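Local structure of 2-dehydro-3-deoxy-d-gluconate/2-dehydro-3-deoxy-phosphogluconate aldolase (4UXD) at residues A[76-84]-A[105-116]. The protein is an aldolase of the dihydrodipicolinate synthetase family, built as a parallel-stranded (beta/alpha)8 barrel and assembled here from four chains. Sequence-based numbering, arbitrary orientation.
Sequences LKERKDFLK and EVNELMKFSMDI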
loop_
_atom_site.group_PDB
_atom_site.type_symbol
_atom_site.label_atom_id
_atom_site.label_comp_id
_atom_site.label_asym_id
_atom_site.label_seq_id
_atom_site.Cartn_x
_atom_site.Cartn_y
_atom_site.Cartn_z
ATOM N N LEU A 76 11.512 -1.530 29.867
ATOM C CA LEU A 76 10.499 -1.985 30.804
ATOM C C LEU A 76 10.651 -1.293 32.166
ATOM O O LEU A 76 9.670 -0.884 32.776
ATOM C CB LEU A 76 10.598 -3.497 30.965
ATOM C CG LEU A 76 9.469 -4.179 31.724
ATOM C CD1 LEU A 76 8.119 -3.988 31.014
ATOM C CD2 LEU A 76 9.811 -5.653 31.905
ATOM N N LYS A 77 11.888 -1.144 32.634
ATOM C CA LYS A 77 12.136 -0.497 33.915
ATOM C C LYS A 77 11.753 0.980 33.909
ATOM O O LYS A 77 11.075 1.448 34.823
ATOM C CB LYS A 77 13.600 -0.669 34.307
ATOM C CG LYS A 77 13.969 -2.117 34.627
ATOM C CD LYS A 77 15.459 -2.283 34.841
ATOM C CE LYS A 77 15.808 -3.721 35.132
ATOM N NZ LYS A 77 17.217 -4.033 34.762
ATOM N N GLU A 78 12.174 1.716 32.887
ATOM C CA GLU A 78 11.755 3.119 32.734
ATOM C C GLU A 78 10.245 3.292 32.672
ATOM O O GLU A 78 9.707 4.324 33.086
ATOM C CB GLU A 78 12.344 3.725 31.468
ATOM C CG GLU A 78 13.810 4.052 31.543
ATOM C CD GLU A 78 14.373 4.382 30.184
ATOM O OE1 GLU A 78 14.085 3.628 29.226
ATOM O OE2 GLU A 78 15.075 5.403 30.065
ATOM N N ARG A 79 9.565 2.284 32.134
ATOM C CA ARG A 79 8.131 2.376 31.925
ATOM C C ARG A 79 7.407 2.113 33.236
ATOM O O ARG A 79 6.479 2.835 33.589
ATOM C CB ARG A 79 7.670 1.407 30.832
ATOM C CG ARG A 79 8.041 1.878 29.411
ATOM C CD ARG A 79 7.677 0.840 28.365
ATOM N NE ARG A 79 6.238 0.810 28.130
ATOM C CZ ARG A 79 5.590 -0.217 27.589
ATOM N NH1 ARG A 79 6.263 -1.307 27.239
ATOM N NH2 ARG A 79 4.270 -0.159 27.403
ATOM N N LYS A 80 7.835 1.090 33.962
ATOM C CA LYS A 80 7.280 0.842 35.285
ATOM C C LYS A 80 7.442 2.090 36.134
ATOM O O LYS A 80 6.509 2.524 36.814
ATOM C CB LYS A 80 7.961 -0.330 35.959
ATOM C CG LYS A 80 7.576 -1.692 35.448
ATOM C CD LYS A 80 8.278 -2.749 36.286
ATOM C CE LYS A 80 8.412 -4.066 35.559
ATOM N NZ LYS A 80 9.356 -4.970 36.269
ATOM N N ASP A 81 8.630 2.681 36.071
ATOM C CA ASP A 81 8.935 3.834 36.904
ATOM C C ASP A 81 8.016 4.999 36.552
ATOM O O ASP A 81 7.485 5.657 37.444
ATOM C CB ASP A 81 10.410 4.228 36.767
ATOM C CG ASP A 81 11.349 3.250 37.484
ATOM O OD1 ASP A 81 10.886 2.497 38.386
ATOM O OD2 ASP A 81 12.550 3.241 37.141
ATOM N N PHE A 82 7.785 5.227 35.259
ATOM C CA PHE A 82 6.952 6.360 34.829
ATOM C C PHE A 82 5.478 6.193 35.239
ATOM O O PHE A 82 4.837 7.142 35.685
ATOM C CB PHE A 82 7.070 6.534 33.326
ATOM C CG PHE A 82 6.439 7.783 32.796
ATOM C CD1 PHE A 82 7.087 9.005 32.899
ATOM C CD2 PHE A 82 5.220 7.730 32.144
ATOM C CE1 PHE A 82 6.519 10.154 32.384
ATOM C CE2 PHE A 82 4.648 8.879 31.620
ATOM C CZ PHE A 82 5.298 10.091 31.740
ATOM N N LEU A 83 4.940 4.988 35.087
ATOM C CA LEU A 83 3.575 4.716 35.526
ATOM C C LEU A 83 3.449 4.988 37.032
ATOM O O LEU A 83 2.428 5.483 37.504
ATOM C CB LEU A 83 3.177 3.273 35.210
ATOM C CG LEU A 83 3.171 2.837 33.744
ATOM C CD1 LEU A 83 2.587 1.439 33.617
ATOM C CD2 LEU A 83 2.404 3.808 32.855
ATOM N N LYS A 84 4.496 4.668 37.785
ATOM C CA LYS A 84 4.482 4.922 39.209
ATOM C C LYS A 84 4.433 6.427 39.485
ATOM O O LYS A 84 3.628 6.894 40.286
ATOM C CB LYS A 84 5.704 4.292 39.878
ATOM C CG LYS A 84 5.446 3.789 41.296
ATOM C CD LYS A 84 6.675 3.150 41.903
ATOM C CE LYS A 84 7.716 4.202 42.276
ATOM N NZ LYS A 84 8.890 3.632 42.999
ATOM N N GLU A 105 6.020 -8.829 28.919
ATOM C CA GLU A 105 6.142 -7.453 29.385
ATOM C C GLU A 105 4.755 -6.897 29.706
ATOM O O GLU A 105 4.589 -6.149 30.667
ATOM C CB GLU A 105 6.858 -6.573 28.351
ATOM C CG GLU A 105 8.306 -6.951 28.101
ATOM C CD GLU A 105 9.018 -5.961 27.210
ATOM O OE1 GLU A 105 8.351 -5.335 26.365
ATOM O OE2 GLU A 105 10.245 -5.793 27.374
ATOM N N VAL A 106 3.762 -7.297 28.922
ATOM C CA VAL A 106 2.391 -6.863 29.139
ATOM C C VAL A 106 1.881 -7.350 30.510
ATOM O O VAL A 106 1.391 -6.552 31.307
ATOM C CB VAL A 106 1.433 -7.373 28.000
ATOM C CG1 VAL A 106 0.045 -6.806 28.160
ATOM C CG2 VAL A 106 1.959 -6.991 26.624
ATOM N N ASN A 107 2.005 -8.650 30.776
ATOM C CA ASN A 107 1.567 -9.229 32.047
ATOM C C ASN A 107 2.231 -8.545 33.213
ATOM O O ASN A 107 1.585 -8.199 34.196
ATOM C CB ASN A 107 1.877 -10.720 32.108
ATOM C CG ASN A 107 1.072 -11.517 31.124
ATOM O OD1 ASN A 107 -0.053 -11.150 30.779
ATOM N ND2 ASN A 107 1.644 -12.614 30.655
ATOM N N GLU A 108 3.536 -8.353 33.095
ATOM C CA GLU A 108 4.300 -7.628 34.098
ATOM C C GLU A 108 3.756 -6.208 34.291
ATOM O O GLU A 108 3.415 -5.831 35.414
ATOM C CB GLU A 108 5.774 -7.598 33.693
ATOM C CG GLU A 108 6.760 -7.242 34.802
ATOM C CD GLU A 108 8.193 -7.648 34.460
ATOM O OE1 GLU A 108 8.372 -8.604 33.678
ATOM O OE2 GLU A 108 9.146 -7.018 34.959
ATOM N N LEU A 109 3.656 -5.443 33.198
ATOM C CA LEU A 109 3.177 -4.057 33.235
ATOM C C LEU A 109 1.737 -3.928 33.735
ATOM O O LEU A 109 1.370 -2.911 34.331
ATOM C CB LEU A 109 3.268 -3.412 31.847
ATOM C CG LEU A 109 4.638 -2.949 31.357
ATOM C CD1 LEU A 109 4.620 -2.703 29.837
ATOM C CD2 LEU A 109 5.124 -1.697 32.100
ATOM N N MET A 110 0.916 -4.943 33.482
ATOM C CA MET A 110 -0.477 -4.895 33.926
ATOM C C MET A 110 -0.580 -5.232 35.408
ATOM O O MET A 110 -1.251 -4.537 36.166
ATOM C CB MET A 110 -1.348 -5.839 33.096
ATOM C CG MET A 110 -1.760 -5.238 31.744
ATOM S SD MET A 110 -3.206 -6.028 30.985
ATOM C CE MET A 110 -2.566 -7.664 30.809
ATOM N N LYS A 111 0.107 -6.294 35.803
ATOM C CA LYS A 111 0.204 -6.708 37.193
ATOM C C LYS A 111 0.705 -5.569 38.061
ATOM O O LYS A 111 0.189 -5.322 39.145
ATOM C CB LYS A 111 1.137 -7.918 37.314
ATOM C CG LYS A 111 1.235 -8.508 38.704
ATOM C CD LYS A 111 1.665 -9.970 38.656
ATOM C CE LYS A 111 3.096 -10.123 38.173
ATOM N NZ LYS A 111 3.463 -11.550 37.971
ATOM N N PHE A 112 1.710 -4.873 37.555
ATOM C CA PHE A 112 2.326 -3.765 38.266
ATOM C C PHE A 112 1.383 -2.575 38.387
ATOM O O PHE A 112 1.352 -1.913 39.415
ATOM C CB PHE A 112 3.610 -3.360 37.545
ATOM C CG PHE A 112 4.222 -2.089 38.045
ATOM C CD1 PHE A 112 3.874 -0.871 37.490
ATOM C CD2 PHE A 112 5.175 -2.110 39.052
ATOM C CE1 PHE A 112 4.458 0.313 37.934
ATOM C CE2 PHE A 112 5.759 -0.933 39.497
ATOM C CZ PHE A 112 5.398 0.281 38.933
ATOM N N SER A 113 0.610 -2.303 37.339
ATOM C CA SER A 113 -0.280 -1.146 37.353
ATOM C C SER A 113 -1.589 -1.457 38.099
ATOM O O SER A 113 -2.232 -0.549 38.640
ATOM C CB SER A 113 -0.552 -0.658 35.923
ATOM O OG SER A 113 -0.668 -1.728 35.004
ATOM N N MET A 114 -1.976 -2.730 38.155
ATOM C CA MET A 114 -3.069 -3.131 39.038
ATOM C C MET A 114 -2.653 -2.934 40.506
ATOM O O MET A 114 -3.388 -2.346 41.291
ATOM C CB MET A 114 -3.471 -4.582 38.800
ATOM C CG MET A 114 -4.826 -4.947 39.416
ATOM S SD MET A 114 -5.382 -6.634 39.050
ATOM C CE MET A 114 -4.344 -7.582 40.171
ATOM N N ASP A 115 -1.457 -3.398 40.856
ATOM C CA ASP A 115 -0.993 -3.377 42.243
ATOM C C ASP A 115 -0.699 -1.977 42.786
ATOM O O ASP A 115 -0.589 -1.818 44.004
ATOM C CB ASP A 115 0.267 -4.240 42.395
ATOM C CG ASP A 115 -0.004 -5.730 42.163
ATOM O OD1 ASP A 115 -1.190 -6.136 42.110
ATOM O OD2 ASP A 115 0.978 -6.493 42.036
ATOM N N ILE A 116 -0.561 -0.975 41.911
ATOM C CA ILE A 116 -0.374 0.408 42.367
ATOM C C ILE A 116 -1.643 1.230 42.130
ATOM O O ILE A 116 -1.617 2.456 42.186
ATOM C CB ILE A 116 0.846 1.117 41.684
ATOM C CG1 ILE A 116 0.649 1.310 40.170
ATOM C CG2 ILE A 116 2.132 0.337 41.943
ATOM C CD1 ILE A 116 1.625 2.324 39.552
#
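Leu76 reaches across to helix 103-115 with both methyls: CD1 lies 3.6 Å from Leu109 CG and also touches Glu105 CB, while CD2 rests against the carboxylate of Glu108. Its CG stands anti to the backbone N (chi1 -170°), which directs the two methyls toward the Glu105, Glu108 and Leu109 side chains. Arg79 bends at chi3 and brings its guanidinium across the Leu109 side chain at about a right angle; Leu109 CD1 sits over one face, 3.4 Å from Arg79 NH1. That group is held from outside the pair, since Arg79 NH1 donates a hydrogen bond to the Gly99 carbonyl oxygen. Lys80 serves three partners. Its NZ forms a salt bridge with Glu108 OE2, modelled doubtfully short, its CG lies 4.1 Å from Leu109 CD2, and its CB makes a CH-pi contact with the Phe112 ring, 4.1 Å from the centroid and 15° off the normal. Leu83 CD1 is 4.3 Å from Leu109 CD2, so Leu109 is a knob in the hole formed by Leu76, Arg79, Lys80 and Leu83. Leu83 CB and Lys84 CB meet the edge of the Phe112 ring, Leu83 CB being 4.2 Å from Phe112 CE1. Finally, Ile116 CD1 packs 3.9 Å from Lys84 CA. Beneath, Leu83 and Ser113 both touch Ala96 of strand 95-97. With axes 10.5 Å apart and crossing at -21°, the near-parallel helices flank this strand in sequence, the helix-strand-helix arrangement of successive beta-alpha units in a (beta/alpha)8 barrel.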